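Local coordinates for protein geranyltranstransferase (Enterococcus faecalis, PDB 3P8L) that probably condenses isopentenyl diphosphate with geranyl diphosphate to make farnesyl diphosphate and diphosphate, with magnesium as cofactor, at residues A[62-67]-A[290-295]; A[201-206]-A[282-287]. All blocks are in the same frame, centred on the assembly; numbering follows the deposited sequence. Where two conformers were deposited one is given.

How the contacts relate
From the N terminus, helix 53-64 runs out into segment 62-67, which packs against helix 289-298 near the C terminus; contact 1 closes this long loop, with 222 residues between its segments. Contact 2 falls entirely within that span: segment 201-206, the turn after helix 175-200 and the first residues of helix 205-230, meets 282-287, the last residues of helix 259-283 and the loop after it, across 75 intervening residues. The loops therefore nest and do not cross. Since 282-287 leads almost directly into 290-295, the two contacts are neighbours, their centres about 12 Å apart. Phe65 of segment 62-67 reaches across to contact 2, its ring against Phe287 and Gln203, tying several helix ends together.

Contact 1 (A[62-67]-A[290-295]); sequences VAAFQK and EHLANL
Ala63 sets its methyl group squarely on the imidazole of His291: CB of Ala63 lies 3.9 Å from the ring centroid of His291 and only 3° off the ring normal, a CH-pi contact over the face. One residue on, Ala64 packs against the same helix. Its CB is 4.2 Å from CB of His291 and equally far, at 4.2 Å, from CG of Leu292, so this methyl touches two successive residues of helix 289-298. Backbone joins in as well, with Ala64 N 4.1 Å from CD2 of His291 at a slant to the ring. Two small side chains let the backbones come close, CA of Ala64 to CA of His291 being 5.6 Å.

The His291 ring owes its place to a first torsion of -79°, which puts CG opposite the carbonyl carbon and lets the ring reach the end of helix 53-64. Further out, NE2 of His291 gives a hydrogen bond to the carbonyl O of His8, in a histidine run that looks like an expression tag, and Phe13 meets the ring at about 55°. Leu292 also packs on Phe214 and Leu277, while the backbone of Ala64 is hydrogen-bonded to Ser288.

This is buried helix-to-helix packing, joining an early and a late helix of the all-alpha isoprenoid synthase fold of FPP/GGPP synthases.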
ATOM      1  N   VAL A  62     -24.388   1.626  -2.251  1.00 42.53           N
ATOM      2  CA  VAL A  62     -24.992   1.862  -0.937  1.00 45.32           C
ATOM      3  C   VAL A  62     -26.389   2.518  -1.096  1.00 49.13           C
ATOM      4  O   VAL A  62     -27.343   2.149  -0.390  1.00 51.36           O
ATOM      5  CB  VAL A  62     -24.052   2.710  -0.032  1.00 47.48           C
ATOM      6  CG1 VAL A  62     -24.717   3.080   1.297  1.00 44.23           C
ATOM      7  CG2 VAL A  62     -22.745   1.958   0.240  1.00 50.89           C
ATOM      8  N   ALA A  63     -26.503   3.456  -2.041  1.00 44.63           N
ATOM      9  CA  ALA A  63     -27.773   4.129  -2.354  1.00 49.31           C
ATOM     10  C   ALA A  63     -28.827   3.155  -2.878  1.00 49.83           C
ATOM     11  O   ALA A  63     -29.977   3.201  -2.446  1.00 47.17           O
ATOM     12  CB  ALA A  63     -27.568   5.272  -3.339  1.00 46.52           C
ATOM     13  N   ALA A  64     -28.412   2.284  -3.792  1.00 43.21           N
ATOM     14  CA  ALA A  64     -29.256   1.213  -4.321  1.00 51.93           C
ATOM     15  C   ALA A  64     -29.918   0.328  -3.244  1.00 51.67           C
ATOM     16  O   ALA A  64     -31.047  -0.111  -3.435  1.00 57.00           O
ATOM     17  CB  ALA A  64     -28.476   0.364  -5.302  1.00 45.82           C
ATOM     18  N   PHE A  65     -29.227   0.089  -2.128  1.00 47.90           N
ATOM     19  CA  PHE A  65     -29.777  -0.706  -1.009  1.00 50.05           C
ATOM     20  C   PHE A  65     -30.435   0.143   0.085  1.00 49.48           C
ATOM     21  O   PHE A  65     -30.669  -0.336   1.202  1.00 54.83           O
ATOM     22  CB  PHE A  65     -28.709  -1.619  -0.387  1.00 49.57           C
ATOM     23  CG  PHE A  65     -28.191  -2.664  -1.323  1.00 55.58           C
ATOM     24  CD1 PHE A  65     -26.917  -2.549  -1.862  1.00 47.78           C
ATOM     25  CD2 PHE A  65     -28.979  -3.757  -1.685  1.00 46.02           C
ATOM     26  CE1 PHE A  65     -26.424  -3.493  -2.738  1.00 47.55           C
ATOM     27  CE2 PHE A  65     -28.491  -4.713  -2.566  1.00 51.79           C
ATOM     28  CZ  PHE A  65     -27.209  -4.580  -3.096  1.00 53.30           C
ATOM     29  N   GLN A  66     -30.712   1.400  -0.257  1.00 51.98           N
ATOM     30  CA  GLN A  66     -31.501   2.329   0.537  1.00 57.20           C
ATOM     31  C   GLN A  66     -30.963   2.550   1.941  1.00 60.28           C
ATOM     32  O   GLN A  66     -31.721   2.630   2.907  1.00 58.35           O
ATOM     33  CB  GLN A  66     -32.987   1.922   0.543  1.00 59.29           C
ATOM     34  CG  GLN A  66     -33.684   2.161  -0.808  1.00 60.18           C
ATOM     35  CD  GLN A  66     -35.009   1.419  -0.953  1.00 65.56           C
ATOM     36  OE1 GLN A  66     -35.572   0.933   0.025  1.00 72.25           O
ATOM     37  NE2 GLN A  66     -35.511   1.332  -2.180  1.00 52.91           N
ATOM     38  N   LYS A  67     -29.641   2.630   2.044  1.00 54.35           N
ATOM     39  CA  LYS A  67     -28.989   2.928   3.312  1.00 55.66           C
ATOM     40  C   LYS A  67     -28.576   4.393   3.319  1.00 57.48           C
ATOM     41  O   LYS A  67     -28.113   4.909   2.303  1.00 53.81           O
ATOM     42  CB  LYS A  67     -27.776   2.022   3.502  1.00 57.63           C
ATOM     43  CG  LYS A  67     -26.939   2.336   4.731  1.00 67.01           C
ATOM     44  CD  LYS A  67     -25.719   1.445   4.794  1.00 69.14           C
ATOM     45  CE  LYS A  67     -24.458   2.251   5.044  1.00 64.16           C
ATOM     46  NZ  LYS A  67     -24.585   3.235   6.140  1.00 62.32           N
ATOM     47  N   GLU A 290     -32.537   1.674 -10.104  1.00 54.64           N
ATOM     48  CA  GLU A 290     -32.217   2.768 -11.044  1.00 51.20           C
ATOM     49  C   GLU A 290     -30.839   3.357 -10.801  1.00 45.62           C
ATOM     50  O   GLU A 290     -30.187   3.777 -11.745  1.00 50.18           O
ATOM     51  CB  GLU A 290     -33.247   3.904 -11.006  1.00 53.23           C
ATOM     52  CG  GLU A 290     -34.649   3.519 -10.563  1.00 72.80           C
ATOM     53  CD  GLU A 290     -34.853   3.695  -9.062  1.00 84.25           C
ATOM     54  OE1 GLU A 290     -34.545   4.793  -8.534  1.00 83.07           O
ATOM     55  OE2 GLU A 290     -35.325   2.732  -8.416  1.00 80.69           O
ATOM     56  N   HIS A 291     -30.405   3.394  -9.544  1.00 44.59           N
ATOM     57  CA  HIS A 291     -29.066   3.874  -9.215  1.00 47.43           C
ATOM     58  C   HIS A 291     -27.990   3.121 -10.002  1.00 47.48           C
ATOM     59  O   HIS A 291     -27.190   3.734 -10.705  1.00 44.00           O
ATOM     60  CB  HIS A 291     -28.807   3.830  -7.712  1.00 41.32           C
ATOM     61  CG  HIS A 291     -29.427   4.967  -6.974  1.00 49.37           C
ATOM     62  ND1 HIS A 291     -28.977   6.263  -7.101  1.00 54.80           N
ATOM     63  CD2 HIS A 291     -30.476   5.012  -6.117  1.00 43.01           C
ATOM     64  CE1 HIS A 291     -29.715   7.058  -6.345  1.00 56.05           C
ATOM     65  NE2 HIS A 291     -30.624   6.321  -5.731  1.00 46.75           N
ATOM     66  N   LEU A 292     -28.023   1.798  -9.927  1.00 44.63           N
ATOM     67  CA  LEU A 292     -27.072   0.997 -10.673  1.00 48.29           C
ATOM     68  C   LEU A 292     -27.415   0.844 -12.158  1.00 49.74           C
ATOM     69  O   LEU A 292     -26.505   0.856 -12.990  1.00 45.37           O
ATOM     70  CB  LEU A 292     -26.846  -0.349  -9.983  1.00 48.53           C
ATOM     71  CG  LEU A 292     -26.098  -0.289  -8.644  1.00 48.24           C
ATOM     72  CD1 LEU A 292     -26.022  -1.670  -8.002  1.00 48.23           C
ATOM     73  CD2 LEU A 292     -24.706   0.276  -8.833  1.00 40.11           C
ATOM     74  N   ALA A 293     -28.711   0.743 -12.493  1.00 45.64           N
ATOM     75  CA  ALA A 293     -29.153   0.697 -13.905  1.00 46.19           C
ATOM     76  C   ALA A 293     -28.778   1.930 -14.725  1.00 47.72           C
ATOM     77  O   ALA A 293     -28.415   1.794 -15.898  1.00 46.62           O
ATOM     78  CB  ALA A 293     -30.659   0.425 -14.017  1.00 48.63           C
ATOM     79  N   ASN A 294     -28.870   3.117 -14.119  1.00 44.04           N
ATOM     80  CA  ASN A 294     -28.503   4.373 -14.785  0.50 49.99           C
ATOM     81  C   ASN A 294     -27.015   4.423 -15.151  1.00 49.35           C
ATOM     82  O   ASN A 294     -26.637   4.953 -16.191  1.00 49.57           O
ATOM     83  CB  ASN A 294     -28.878   5.583 -13.915  0.50 48.03           C
ATOM     84  CG  ASN A 294     -28.306   6.883 -14.440  0.50 51.66           C
ATOM     85  OD1 ASN A 294     -28.752   7.402 -15.460  0.50 55.37           O
ATOM     86  ND2 ASN A 294     -27.305   7.412 -13.745  0.50 60.27           N
ATOM     87  N   LEU A 295     -26.170   3.881 -14.277  1.00 48.78           N
ATOM     88  CA  LEU A 295     -24.726   3.818 -14.572  1.00 53.88           C
ATOM     89  C   LEU A 295     -24.442   2.940 -15.792  1.00 53.23           C
ATOM     90  O   LEU A 295     -23.589   3.265 -16.612  1.00 53.26           O
ATOM     91  CB  LEU A 295     -23.922   3.352 -13.352  1.00 56.92           C
ATOM     92  CG  LEU A 295     -23.849   4.344 -12.178  1.00 60.00           C
ATOM     93  CD1 LEU A 295     -23.172   3.699 -11.008  1.00 62.89           C
ATOM     94  CD2 LEU A 295     -23.145   5.647 -12.540  1.00 62.54           C
TER

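Contact 2 (A[201-206]-A[282-287]); sequences ANQTEE and ANVPNF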
ATOM      1  N   ALA A 201     -23.531  -2.073   3.038  1.00 50.11           N
ATOM      2  CA  ALA A 201     -24.983  -2.135   3.129  1.00 55.71           C
ATOM      3  C   ALA A 201     -25.494  -3.420   3.806  1.00 58.73           C
ATOM      4  O   ALA A 201     -26.701  -3.697   3.781  1.00 57.00           O
ATOM      5  CB  ALA A 201     -25.595  -1.980   1.746  1.00 52.58           C
ATOM      6  N   ASN A 202     -24.569  -4.190   4.388  1.00 57.30           N
ATOM      7  CA  ASN A 202     -24.871  -5.447   5.088  1.00 63.61           C
ATOM      8  C   ASN A 202     -25.595  -6.522   4.283  1.00 63.59           C
ATOM      9  O   ASN A 202     -26.446  -7.234   4.816  1.00 66.85           O
ATOM     10  CB  ASN A 202     -25.613  -5.187   6.407  1.00 68.63           C
ATOM     11  CG  ASN A 202     -24.813  -5.627   7.613  1.00 78.41           C
ATOM     12  OD1 ASN A 202     -24.371  -4.799   8.408  1.00 88.48           O
ATOM     13  ND2 ASN A 202     -24.610  -6.937   7.749  1.00 76.49           N
ATOM     14  N   GLN A 203     -25.244  -6.640   3.009  1.00 58.86           N
ATOM     15  CA  GLN A 203     -25.837  -7.631   2.127  1.00 51.63           C
ATOM     16  C   GLN A 203     -25.231  -9.012   2.321  1.00 56.79           C
ATOM     17  O   GLN A 203     -24.141  -9.148   2.895  1.00 54.62           O
ATOM     18  CB  GLN A 203     -25.699  -7.190   0.678  1.00 49.15           C
ATOM     19  CG  GLN A 203     -26.446  -5.901   0.383  1.00 51.37           C
ATOM     20  CD  GLN A 203     -27.935  -6.021   0.677  1.00 53.88           C
ATOM     21  OE1 GLN A 203     -28.645  -6.795   0.041  1.00 59.90           O
ATOM     22  NE2 GLN A 203     -28.410  -5.238   1.620  1.00 44.14           N
ATOM     23  N   THR A 204     -25.931 -10.033   1.831  1.00 50.62           N
ATOM     24  CA  THR A 204     -25.502 -11.409   2.035  1.00 59.40           C
ATOM     25  C   THR A 204     -24.423 -11.756   1.031  1.00 60.61           C
ATOM     26  O   THR A 204     -24.201 -11.018   0.062  1.00 61.39           O
ATOM     27  CB  THR A 204     -26.674 -12.434   1.905  1.00 58.35           C
ATOM     28  OG1 THR A 204     -27.211 -12.396   0.574  1.00 61.76           O
ATOM     29  CG2 THR A 204     -27.779 -12.141   2.926  1.00 61.90           C
ATOM     30  N   GLU A 205     -23.778 -12.893   1.270  1.00 59.66           N
ATOM     31  CA  GLU A 205     -22.759 -13.445   0.405  1.00 65.82           C
ATOM     32  C   GLU A 205     -23.305 -13.706  -0.986  1.00 64.27           C
ATOM     33  O   GLU A 205     -22.574 -13.643  -1.971  1.00 63.30           O
ATOM     34  CB  GLU A 205     -22.216 -14.745   1.011  1.00 67.68           C
ATOM     35  CG  GLU A 205     -20.748 -15.007   0.692  1.00 79.66           C
ATOM     36  CD  GLU A 205     -19.833 -13.872   1.144  1.00 88.66           C
ATOM     37  OE1 GLU A 205     -19.780 -13.602   2.363  1.00 90.41           O
ATOM     38  OE2 GLU A 205     -19.168 -13.254   0.280  1.00 88.77           O
ATOM     39  N   GLU A 206     -24.601 -13.987  -1.052  1.00 65.53           N
ATOM     40  CA  GLU A 206     -25.285 -14.260  -2.305  1.00 66.59           C
ATOM     41  C   GLU A 206     -25.418 -12.966  -3.128  1.00 58.27           C
ATOM     42  O   GLU A 206     -25.167 -12.954  -4.337  1.00 49.03           O
ATOM     43  CB  GLU A 206     -26.666 -14.869  -2.006  1.00 69.16           C
ATOM     44  CG  GLU A 206     -26.983 -16.157  -2.771  1.00 82.60           C
ATOM     45  CD  GLU A 206     -27.644 -15.910  -4.123  1.00 91.01           C
ATOM     46  OE1 GLU A 206     -26.956 -15.416  -5.046  1.00 89.64           O
ATOM     47  OE2 GLU A 206     -28.851 -16.225  -4.265  1.00 82.11           O
ATOM     48  N   ALA A 282     -34.997  -9.307  -7.434  1.00 74.07           N
ATOM     49  CA  ALA A 282     -35.749 -10.478  -6.968  1.00 77.34           C
ATOM     50  C   ALA A 282     -35.334 -10.924  -5.563  1.00 79.12           C
ATOM     51  O   ALA A 282     -36.180 -11.308  -4.756  1.00 81.41           O
ATOM     52  CB  ALA A 282     -35.602 -11.630  -7.956  1.00 76.27           C
ATOM     53  N   ASN A 283     -34.035 -10.851  -5.275  1.00 79.20           N
ATOM     54  CA  ASN A 283     -33.482 -11.284  -3.990  1.00 79.03           C
ATOM     55  C   ASN A 283     -33.621 -10.259  -2.862  1.00 79.46           C
ATOM     56  O   ASN A 283     -33.568 -10.621  -1.686  1.00 79.17           O
ATOM     57  CB  ASN A 283     -32.000 -11.656  -4.142  1.00 81.50           C
ATOM     58  CG  ASN A 283     -31.786 -13.040  -4.741  1.00 89.01           C
ATOM     59  OD1 ASN A 283     -31.150 -13.896  -4.125  1.00 97.59           O
ATOM     60  ND2 ASN A 283     -32.303 -13.261  -5.948  1.00 89.67           N
ATOM     61  N   VAL A 284     -33.765  -8.981  -3.215  1.00 80.52           N
ATOM     62  CA  VAL A 284     -33.800  -7.901  -2.216  1.00 82.27           C
ATOM     63  C   VAL A 284     -35.041  -7.005  -2.376  1.00 85.61           C
ATOM     64  O   VAL A 284     -35.236  -6.396  -3.434  1.00 86.50           O
ATOM     65  CB  VAL A 284     -32.482  -7.043  -2.215  1.00 80.61           C
ATOM     66  CG1 VAL A 284     -32.553  -5.905  -1.200  1.00 70.21           C
ATOM     67  CG2 VAL A 284     -31.265  -7.912  -1.917  1.00 78.97           C
ATOM     68  N   PRO A 285     -35.887  -6.941  -1.325  1.00 87.29           N
ATOM     69  CA  PRO A 285     -37.081  -6.088  -1.315  1.00 87.22           C
ATOM     70  C   PRO A 285     -36.739  -4.596  -1.416  1.00 87.42           C
ATOM     71  O   PRO A 285     -37.119  -3.946  -2.393  1.00 87.23           O
ATOM     72  CB  PRO A 285     -37.747  -6.415   0.035  1.00 86.62           C
ATOM     73  CG  PRO A 285     -36.699  -7.098   0.853  1.00 84.38           C
ATOM     74  CD  PRO A 285     -35.809  -7.794  -0.123  1.00 87.08           C
ATOM     75  N   ASN A 286     -36.015  -4.078  -0.427  1.00 84.93           N
ATOM     76  CA  ASN A 286     -35.580  -2.687  -0.416  1.00 83.37           C
ATOM     77  C   ASN A 286     -34.396  -2.466  -1.356  1.00 79.00           C
ATOM     78  O   ASN A 286     -33.233  -2.542  -0.949  1.00 79.80           O
ATOM     79  CB  ASN A 286     -35.235  -2.250   1.011  1.00 84.36           C
ATOM     80  CG  ASN A 286     -36.453  -2.217   1.921  1.00 89.86           C
ATOM     81  OD1 ASN A 286     -36.559  -3.006   2.859  1.00 85.20           O
ATOM     82  ND2 ASN A 286     -37.383  -1.306   1.641  1.00 90.70           N
ATOM     83  N   PHE A 287     -34.707  -2.201  -2.619  1.00 72.63           N
ATOM     84  CA  PHE A 287     -33.681  -2.053  -3.636  1.00 67.25           C
ATOM     85  C   PHE A 287     -34.081  -1.067  -4.738  1.00 65.71           C
ATOM     86  O   PHE A 287     -35.006  -1.331  -5.506  1.00 62.01           O
ATOM     87  CB  PHE A 287     -33.324  -3.420  -4.226  1.00 66.84           C
ATOM     88  CG  PHE A 287     -32.142  -3.395  -5.148  1.00 61.61           C
ATOM     89  CD1 PHE A 287     -30.873  -3.093  -4.664  1.00 65.84           C
ATOM     90  CD2 PHE A 287     -32.293  -3.689  -6.493  1.00 59.54           C
ATOM     91  CE1 PHE A 287     -29.772  -3.067  -5.512  1.00 51.18           C
ATOM     92  CE2 PHE A 287     -31.201  -3.667  -7.351  1.00 50.77           C
ATOM     93  CZ  PHE A 287     -29.936  -3.346  -6.859  1.00 58.53           C
TER
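Gln203 and Val284 supply the van der Waals part of this contact, reaching for each other from opposite directions. The amide oxygen does the touching: OE1 of Gln203 is 3.5 Å from CG2 of Val284, and the other methyl, CG1, stands further back. Gln203 gets there by a bent chain, its second torsion being -59°, which folds the amide back over the turn.

The polar encounter is of another sort. OE2 of Glu206 comes within 3.3 Å of OD1 of Asn283, but both are acceptors and no hydrogen bond results. These side chains cross at about a right angle, with carboxylate and amide planes 86° apart. Such a pairing is probably mildly unfavourable, though both residues are exposed and solvent could soften it; ND2 of Asn283 turns to a weak bond with the carbonyl of Lys279, in its own helix.

Hydrogen bonds hold the turn between helices 175-200 and 205-230. NE2 of Gln203 donates to the carbonyl O of Ala201 at 3.2 Å, fairly straight at 160° but arriving from above the carbonyl plane. Asn202, with positive phi, is the C-prime residue of a Schellman motif that ends helix 175-200, and Thr204 then N-caps helix 205-230 through a weak bond from Val207 N to its OG1. The whole is a surface meeting of the start of helix 205-230 and the end of helix 259-283, with the connections beside them, at one end of the prenyltransferase helix bundle.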